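PDB 1GKR: Non-atp dependent l-selective hydantoinase from Arthrobacter aurescens, which hydrolyses the cyclic amide ring of 5-substituted hydantoins, aryl derivatives more readily than alkyl ones, using two zinc ions per subunit. Local coordinates for residues P98-L103 with L107-Q112. Numbering follows the deposited sequence.
Sequences PPTTTL and LEKKKQ
The first two turns of helix 103-116, together with the loop that leads into it from strand 87-92, form this contact, in which Leu103 meets Leu107 and Thr100 meets Lys109. Loop and helix make the crossover between the parallel neighbours 87-92 and 120-123, as in the (beta/alpha) barrel of the metallo-dependent hydrolases. Thr102 sits at the N-cap position, and the first residue after it, Leu103, already takes part in the regular helical pattern: Leu107 N donates to Leu103 O over 2.8 Å, close to straight, with 167° at the hydrogen. The side chains of the same two leucines also touch. Leu103 holds CG anti to its backbone N (chi1 178°), and its CD1 branch makes an apolar methyl-to-methyl contact with Leu107 CD2.

On the buried side, the CB of Thr100 and that of Lys109 point at the opposing segment, and the two side chains cross at roughly a right angle. Thr100 is the centre of an inverse gamma turn, closed weakly by Thr101 N to Pro99 O. Its OG1 lies beside the end of the lysine chain, although the modelled 2.9 Å to Lys109 CE is doubtfully short. Lys109 NZ is 3.2 Å from Thr100 OG1, but the angle is too poor for a hydrogen bond. The lysine leaves the helix extended and bends at chi3 and chi4, and its amine makes a long, weak ion pair with Glu92. Cut back to an alanine, Lys109 would probably leave the Thr100 hydroxyl without the chain beside it and Glu92 without this distant positive partner.

Helix 132-140 flanks the start of helix 103-116, where Glu134 accepts a hydrogen bond from Leu103 N. Lys109 touches Leu123 of strand 120-123, its side chain about 8 Å from that of zinc ligand His62.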
ATOM      1  N   PRO A  98      25.132   7.232  38.180  1.00 21.47           N
ATOM      2  CA  PRO A  98      25.685   7.380  36.832  1.00 20.27           C
ATOM      3  C   PRO A  98      24.891   6.576  35.798  1.00 19.79           C
ATOM      4  O   PRO A  98      24.244   5.581  36.128  1.00 19.98           O
ATOM      5  CB  PRO A  98      27.107   6.867  36.995  1.00 19.12           C
ATOM      6  CG  PRO A  98      26.943   5.792  38.013  1.00 20.71           C
ATOM      7  CD  PRO A  98      26.024   6.426  39.030  1.00 19.53           C
ATOM      8  N   PRO A  99      24.934   6.997  34.530  1.00 18.88           N
ATOM      9  CA  PRO A  99      24.229   6.338  33.430  1.00 18.27           C
ATOM     10  C   PRO A  99      24.747   4.931  33.246  1.00 17.93           C
ATOM     11  O   PRO A  99      25.950   4.714  33.305  1.00 18.86           O
ATOM     12  CB  PRO A  99      24.579   7.203  32.226  1.00 17.73           C
ATOM     13  CG  PRO A  99      24.879   8.519  32.822  1.00 19.45           C
ATOM     14  CD  PRO A  99      25.680   8.155  34.028  1.00 18.91           C
ATOM     15  N   THR A 100      23.854   3.976  33.013  1.00 17.40           N
ATOM     16  CA  THR A 100      24.304   2.610  32.808  1.00 17.57           C
ATOM     17  C   THR A 100      24.773   2.470  31.355  1.00 17.68           C
ATOM     18  O   THR A 100      24.182   1.737  30.570  1.00 18.84           O
ATOM     19  CB  THR A 100      23.184   1.601  33.094  1.00 14.81           C
ATOM     20  OG1 THR A 100      22.506   1.961  34.305  1.00 13.28           O
ATOM     21  CG2 THR A 100      23.775   0.211  33.254  1.00 12.80           C
ATOM     22  N   THR A 101      25.845   3.183  31.014  1.00 16.13           N
ATOM     23  CA  THR A 101      26.396   3.171  29.666  1.00 16.98           C
ATOM     24  C   THR A 101      27.809   2.623  29.620  1.00 18.37           C
ATOM     25  O   THR A 101      28.509   2.770  28.612  1.00 18.89           O
ATOM     26  CB  THR A 101      26.445   4.574  29.105  1.00 15.70           C
ATOM     27  OG1 THR A 101      27.082   5.421  30.065  1.00 19.10           O
ATOM     28  CG2 THR A 101      25.049   5.091  28.820  1.00 11.82           C
ATOM     29  N   THR A 102      28.210   1.968  30.704  1.00 19.58           N
ATOM     30  CA  THR A 102      29.545   1.402  30.833  1.00 20.18           C
ATOM     31  C   THR A 102      29.536   0.042  31.488  1.00 21.41           C
ATOM     32  O   THR A 102      28.668  -0.244  32.306  1.00 24.42           O
ATOM     33  CB  THR A 102      30.385   2.293  31.701  1.00 22.25           C
ATOM     34  OG1 THR A 102      30.736   3.457  30.955  1.00 21.98           O
ATOM     35  CG2 THR A 102      31.625   1.564  32.172  1.00 26.66           C
ATOM     36  N   LEU A 103      30.517  -0.791  31.159  1.00 22.27           N
ATOM     37  CA  LEU A 103      30.583  -2.110  31.769  1.00 20.71           C
ATOM     38  C   LEU A 103      30.626  -1.969  33.284  1.00 22.12           C
ATOM     39  O   LEU A 103      29.950  -2.715  34.003  1.00 22.48           O
ATOM     40  CB  LEU A 103      31.814  -2.878  31.293  1.00 19.77           C
ATOM     41  CG  LEU A 103      31.940  -4.256  31.956  1.00 19.06           C
ATOM     42  CD1 LEU A 103      30.663  -5.072  31.768  1.00 19.98           C
ATOM     43  CD2 LEU A 103      33.106  -4.991  31.361  1.00 20.58           C
ATOM     44  N   LEU A 107      27.987  -3.398  35.940  1.00 23.41           N
ATOM     45  CA  LEU A 107      28.337  -4.356  36.989  1.00 24.22           C
ATOM     46  C   LEU A 107      27.950  -3.850  38.375  1.00 24.32           C
ATOM     47  O   LEU A 107      27.544  -4.630  39.244  1.00 23.61           O
ATOM     48  CB  LEU A 107      29.837  -4.652  36.984  1.00 23.10           C
ATOM     49  CG  LEU A 107      30.384  -5.844  36.202  1.00 21.87           C
ATOM     50  CD1 LEU A 107      29.267  -6.727  35.699  1.00 21.17           C
ATOM     51  CD2 LEU A 107      31.197  -5.326  35.058  1.00 23.65           C
ATOM     52  N   GLU A 108      28.079  -2.544  38.578  1.00 22.49           N
ATOM     53  CA  GLU A 108      27.745  -1.959  39.861  1.00 25.59           C
ATOM     54  C   GLU A 108      26.241  -1.987  40.096  1.00 25.29           C
ATOM     55  O   GLU A 108      25.794  -2.340  41.190  1.00 24.05           O
ATOM     56  CB  GLU A 108      28.272  -0.521  39.948  1.00 28.12           C
ATOM     57  CG  GLU A 108      28.199   0.105  41.343  1.00 35.19           C
ATOM     58  CD  GLU A 108      28.839  -0.766  42.433  1.00 41.93           C
ATOM     59  OE1 GLU A 108      29.891  -1.397  42.161  1.00 44.03           O
ATOM     60  OE2 GLU A 108      28.295  -0.810  43.564  1.00 42.11           O
ATOM     61  N   LYS A 109      25.462  -1.632  39.071  1.00 25.67           N
ATOM     62  CA  LYS A 109      24.006  -1.627  39.202  1.00 23.07           C
ATOM     63  C   LYS A 109      23.498  -3.044  39.460  1.00 22.70           C
ATOM     64  O   LYS A 109      22.572  -3.246  40.236  1.00 22.72           O
ATOM     65  CB  LYS A 109      23.339  -1.049  37.947  1.00 20.13           C
ATOM     66  CG  LYS A 109      21.837  -0.867  38.117  1.00 20.82           C
ATOM     67  CD  LYS A 109      21.109  -0.474  36.831  1.00 19.89           C
ATOM     68  CE  LYS A 109      21.065   1.017  36.643  1.00 18.61           C
ATOM     69  NZ  LYS A 109      19.833   1.423  35.918  1.00 20.53           N
ATOM     70  N   LYS A 110      24.122  -4.025  38.821  1.00 22.08           N
ATOM     71  CA  LYS A 110      23.723  -5.412  38.991  1.00 24.37           C
ATOM     72  C   LYS A 110      23.934  -5.879  40.425  1.00 26.33           C
ATOM     73  O   LYS A 110      23.101  -6.593  40.998  1.00 25.96           O
ATOM     74  CB  LYS A 110      24.531  -6.280  38.043  1.00 25.50           C
ATOM     75  CG  LYS A 110      24.404  -7.766  38.263  1.00 26.41           C
ATOM     76  CD  LYS A 110      25.158  -8.454  37.154  1.00 32.97           C
ATOM     77  CE  LYS A 110      25.516  -9.882  37.481  1.00 37.27           C
ATOM     78  NZ  LYS A 110      26.387 -10.398  36.382  1.00 41.51           N
ATOM     79  N   LYS A 111      25.061  -5.467  40.992  1.00 26.95           N
ATOM     80  CA  LYS A 111      25.422  -5.819  42.353  1.00 26.68           C
ATOM     81  C   LYS A 111      24.392  -5.227  43.300  1.00 25.06           C
ATOM     82  O   LYS A 111      23.819  -5.925  44.133  1.00 24.23           O
ATOM     83  CB  LYS A 111      26.806  -5.264  42.649  1.00 30.39           C
ATOM     84  CG  LYS A 111      27.399  -5.629  43.991  1.00 36.67           C
ATOM     85  CD  LYS A 111      28.805  -5.042  44.058  1.00 46.04           C
ATOM     86  CE  LYS A 111      29.280  -4.797  45.485  1.00 51.18           C
ATOM     87  NZ  LYS A 111      30.533  -3.976  45.479  1.00 54.42           N
ATOM     88  N   GLN A 112      24.154  -3.934  43.154  1.00 23.29           N
ATOM     89  CA  GLN A 112      23.188  -3.226  43.980  1.00 25.81           C
ATOM     90  C   GLN A 112      21.783  -3.802  43.856  1.00 24.83           C
ATOM     91  O   GLN A 112      21.162  -4.178  44.854  1.00 23.59           O
ATOM     92  CB  GLN A 112      23.159  -1.762  43.569  1.00 30.98           C
ATOM     93  CG  GLN A 112      24.450  -1.042  43.835  1.00 38.81           C
ATOM     94  CD  GLN A 112      24.440  -0.394  45.185  1.00 43.80           C
ATOM     95  OE1 GLN A 112      24.160  -1.042  46.200  1.00 47.08           O
ATOM     96  NE2 GLN A 112      24.737   0.902  45.215  1.00 48.84           N
TER